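Local coordinates for aminofutalosine deaminase (Helicobacter pylori, PDB 7LKK), which deaminates aminofutalosine in the menaquinone pathway, as a metal-dependent hydrolase of the amidohydrolase family, at residues 34-42 / 49-58. Sequence-based numbering, arbitrary orientation.
Sequences LEDYGVVFD and GDYHNLTLKY
The ring of Y37 lies flat against the backbone of G49 and D50. D50 N sits over the ring centre, 3.7 Å above its plane, and G49 C lies on the same face nearer the rim. L34 CD1 packs on the opposite face, and E35 O is in plane at the edge. A chi1 of -107°, away from the usual staggered values, lays the ring along this backbone. The Y51 ring meets the G38 CA with its edge, while T55 CG2 rests on one face. G38 has no side chain, and L54 CD2 comes to 3.5 Å from its carbonyl carbon.

G38 and G49 form an antiparallel hydrogen-bonded pair. G38 N gives to G49 O at 2.7 Å, and G49 N returns a bond to G38 O at 3.2 Å. Y51 N continues the ladder into the helix with a nearly straight bond (171°) to D36 O. D50 is the N-cap: its OD2 accepts from N53 N at 3.0 Å. Further along, V40 CG2 packs on L54 CG (3.6 Å) and more loosely on Y58, whose OH bonds to E47.

The contact joins the hairpin of strands 37-41 and 45-50 to helix 51-57. This helix packs on one side of the small four-stranded sheet, where Y51 touches I18, A63 and F65 of strands 17-21 and 62-66, far from the iron site.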
loop_
_atom_site.group_PDB
_atom_site.type_symbol
_atom_site.label_atom_id
_atom_site.label_comp_id
_atom_site.label_asym_id
_atom_site.label_seq_id
_atom_site.Cartn_x
_atom_site.Cartn_y
_atom_site.Cartn_z
ATOM N N LEU A 34 20.196 -16.241 7.149
ATOM C CA LEU A 34 20.932 -17.492 7.088
ATOM C C LEU A 34 20.205 -18.476 6.183
ATOM O O LEU A 34 18.971 -18.513 6.154
ATOM C CB LEU A 34 21.115 -18.090 8.486
ATOM C CG LEU A 34 21.953 -17.226 9.430
ATOM C CD1 LEU A 34 21.860 -17.731 10.863
ATOM C CD2 LEU A 34 23.401 -17.186 8.960
ATOM N N GLU A 35 20.978 -19.263 5.443
ATOM C CA GLU A 35 20.435 -20.215 4.485
ATOM C C GLU A 35 20.485 -21.625 5.057
ATOM O O GLU A 35 21.479 -22.022 5.670
ATOM C CB GLU A 35 21.202 -20.152 3.162
ATOM C CG GLU A 35 21.158 -18.781 2.497
ATOM C CD GLU A 35 21.894 -18.742 1.173
ATOM O OE1 GLU A 35 22.937 -19.419 1.049
ATOM O OE2 GLU A 35 21.428 -18.034 0.255
ATOM N N ASP A 36 19.400 -22.374 4.845
ATOM C CA ASP A 36 19.294 -23.773 5.266
ATOM C C ASP A 36 19.602 -23.944 6.752
ATOM O O ASP A 36 20.273 -24.892 7.163
ATOM C CB ASP A 36 20.198 -24.669 4.420
ATOM C CG ASP A 36 19.784 -24.705 2.963
ATOM O OD1 ASP A 36 18.577 -24.556 2.684
ATOM O OD2 ASP A 36 20.665 -24.883 2.098
ATOM N N TYR A 37 19.107 -23.020 7.567
ATOM C CA TYR A 37 19.324 -23.075 9.005
ATOM C C TYR A 37 18.093 -23.629 9.710
ATOM O O TYR A 37 16.991 -23.678 9.155
ATOM C CB TYR A 37 19.673 -21.691 9.560
ATOM C CG TYR A 37 21.128 -21.542 9.942
ATOM C CD1 TYR A 37 22.131 -21.654 8.987
ATOM C CD2 TYR A 37 21.501 -21.291 11.255
ATOM C CE1 TYR A 37 23.462 -21.519 9.327
ATOM C CE2 TYR A 37 22.834 -21.154 11.606
ATOM C CZ TYR A 37 23.808 -21.271 10.636
ATOM O OH TYR A 37 25.135 -21.135 10.976
ATOM N N GLY A 38 18.293 -24.034 10.966
ATOM C CA GLY A 38 17.247 -24.668 11.734
ATOM C C GLY A 38 17.286 -24.204 13.181
ATOM O O GLY A 38 18.241 -23.562 13.618
ATOM N N VAL A 39 16.218 -24.531 13.901
ATOM C CA VAL A 39 16.047 -24.110 15.289
ATOM C C VAL A 39 15.536 -25.293 16.100
ATOM O O VAL A 39 14.555 -25.938 15.716
ATOM C CB VAL A 39 15.073 -22.922 15.416
ATOM C CG1 VAL A 39 14.814 -22.603 16.882
ATOM C CG2 VAL A 39 15.614 -21.699 14.688
ATOM N N VAL A 40 16.204 -25.583 17.215
ATOM C CA VAL A 40 15.708 -26.524 18.212
ATOM C C VAL A 40 14.986 -25.724 19.283
ATOM O O VAL A 40 15.514 -24.718 19.776
ATOM C CB VAL A 40 16.848 -27.354 18.827
ATOM C CG1 VAL A 40 16.292 -28.357 19.828
ATOM C CG2 VAL A 40 17.633 -28.065 17.745
ATOM N N PHE A 41 13.783 -26.158 19.646
ATOM C CA PHE A 41 12.998 -25.400 20.606
ATOM C C PHE A 41 12.039 -26.315 21.349
ATOM O O PHE A 41 11.524 -27.289 20.792
ATOM C CB PHE A 41 12.214 -24.270 19.920
ATOM C CG PHE A 41 11.183 -24.750 18.930
ATOM C CD1 PHE A 41 11.548 -25.099 17.639
ATOM C CD2 PHE A 41 9.847 -24.837 19.287
ATOM C CE1 PHE A 41 10.601 -25.536 16.729
ATOM C CE2 PHE A 41 8.894 -25.272 18.381
ATOM C CZ PHE A 41 9.272 -25.619 17.100
ATOM N N ASP A 42 11.818 -25.991 22.623
ATOM C CA ASP A 42 10.674 -26.506 23.360
ATOM C C ASP A 42 9.709 -25.342 23.548
ATOM O O ASP A 42 9.112 -24.874 22.575
ATOM C CB ASP A 42 11.098 -27.116 24.701
ATOM C CG ASP A 42 12.239 -26.359 25.358
ATOM O OD1 ASP A 42 12.212 -25.111 25.355
ATOM O OD2 ASP A 42 13.166 -27.014 25.882
ATOM N N GLY A 49 21.384 -23.484 14.346
ATOM C CA GLY A 49 22.499 -23.976 13.559
ATOM C C GLY A 49 22.027 -24.455 12.206
ATOM O O GLY A 49 20.837 -24.398 11.877
ATOM N N ASP A 50 22.994 -24.911 11.410
ATOM C CA ASP A 50 22.681 -25.547 10.137
ATOM C C ASP A 50 21.710 -26.698 10.358
ATOM O O ASP A 50 21.889 -27.508 11.272
ATOM C CB ASP A 50 23.963 -26.050 9.470
ATOM C CG ASP A 50 23.691 -26.838 8.207
ATOM O OD1 ASP A 50 23.334 -26.217 7.182
ATOM O OD2 ASP A 50 23.829 -28.080 8.239
ATOM N N TYR A 51 20.674 -26.763 9.520
ATOM C CA TYR A 51 19.592 -27.711 9.767
ATOM C C TYR A 51 20.086 -29.150 9.697
ATOM O O TYR A 51 19.768 -29.968 10.569
ATOM C CB TYR A 51 18.448 -27.491 8.779
ATOM C CG TYR A 51 17.355 -28.524 8.923
ATOM C CD1 TYR A 51 16.423 -28.436 9.949
ATOM C CD2 TYR A 51 17.262 -29.593 8.043
ATOM C CE1 TYR A 51 15.426 -29.382 10.089
ATOM C CE2 TYR A 51 16.268 -30.543 8.176
ATOM C CZ TYR A 51 15.355 -30.434 9.199
ATOM O OH TYR A 51 14.366 -31.380 9.330
ATOM N N HIS A 52 20.851 -29.485 8.656
ATOM C CA HIS A 52 21.349 -30.850 8.518
ATOM C C HIS A 52 22.221 -31.239 9.705
ATOM O O HIS A 52 22.066 -32.325 10.278
ATOM C CB HIS A 52 22.125 -30.999 7.209
ATOM C CG HIS A 52 22.677 -32.373 6.990
ATOM N ND1 HIS A 52 21.873 -33.471 6.770
ATOM C CD2 HIS A 52 23.952 -32.828 6.964
ATOM C CE1 HIS A 52 22.629 -34.543 6.614
ATOM N NE2 HIS A 52 23.895 -34.180 6.728
ATOM N N ASN A 53 23.138 -30.352 10.102
ATOM C CA ASN A 53 23.974 -30.621 11.267
ATOM C C ASN A 53 23.140 -30.739 12.535
ATOM O O ASN A 53 23.498 -31.495 13.447
ATOM C CB ASN A 53 25.026 -29.524 11.426
ATOM C CG ASN A 53 26.117 -29.611 10.379
ATOM O OD1 ASN A 53 26.199 -30.583 9.629
ATOM N ND2 ASN A 53 26.966 -28.591 10.325
ATOM N N LEU A 54 22.029 -30.003 12.611
ATOM C CA LEU A 54 21.156 -30.091 13.774
ATOM C C LEU A 54 20.478 -31.454 13.853
ATOM O O LEU A 54 20.309 -32.009 14.945
ATOM C CB LEU A 54 20.110 -28.976 13.718
ATOM C CG LEU A 54 19.875 -28.111 14.955
ATOM C CD1 LEU A 54 21.180 -27.740 15.634
ATOM C CD2 LEU A 54 19.091 -26.859 14.573
ATOM N N THR A 55 20.088 -32.010 12.703
ATOM C CA THR A 55 19.437 -33.316 12.695
ATOM C C THR A 55 20.417 -34.438 13.013
ATOM O O THR A 55 20.015 -35.472 13.559
ATOM C CB THR A 55 18.776 -33.569 11.340
ATOM O OG1 THR A 55 19.755 -33.455 10.302
ATOM C CG2 THR A 55 17.657 -32.561 11.094
ATOM N N LEU A 56 21.697 -34.262 12.678
ATOM C CA LEU A 56 22.700 -35.248 13.067
ATOM C C LEU A 56 23.002 -35.164 14.558
ATOM O O LEU A 56 23.161 -36.193 15.226
ATOM C CB LEU A 56 23.980 -35.046 12.256
ATOM C CG LEU A 56 23.876 -35.135 10.734
ATOM C CD1 LEU A 56 25.187 -34.710 10.091
ATOM C CD2 LEU A 56 23.491 -36.540 10.297
ATOM N N LYS A 57 23.085 -33.944 15.095
ATOM C CA LYS A 57 23.354 -33.765 16.516
ATOM C C LYS A 57 22.199 -34.261 17.377
ATOM O O LYS A 57 22.424 -34.751 18.490
ATOM C CB LYS A 57 23.647 -32.291 16.802
ATOM C CG LYS A 57 24.015 -31.977 18.241
ATOM C CD LYS A 57 24.430 -30.520 18.382
ATOM C CE LYS A 57 24.854 -30.193 19.803
ATOM N NZ LYS A 57 25.347 -28.792 19.920
ATOM N N TYR A 58 20.968 -34.148 16.884
ATOM C CA TYR A 58 19.767 -34.552 17.617
ATOM C C TYR A 58 18.925 -35.467 16.739
ATOM O O TYR A 58 17.851 -35.081 16.260
ATOM C CB TYR A 58 18.966 -33.328 18.063
ATOM C CG TYR A 58 19.747 -32.385 18.947
ATOM C CD1 TYR A 58 20.071 -32.737 20.249
ATOM C CD2 TYR A 58 20.165 -31.147 18.480
ATOM C CE1 TYR A 58 20.788 -31.883 21.062
ATOM C CE2 TYR A 58 20.884 -30.283 19.287
ATOM C CZ TYR A 58 21.190 -30.658 20.577
ATOM O OH TYR A 58 21.904 -29.805 21.390
#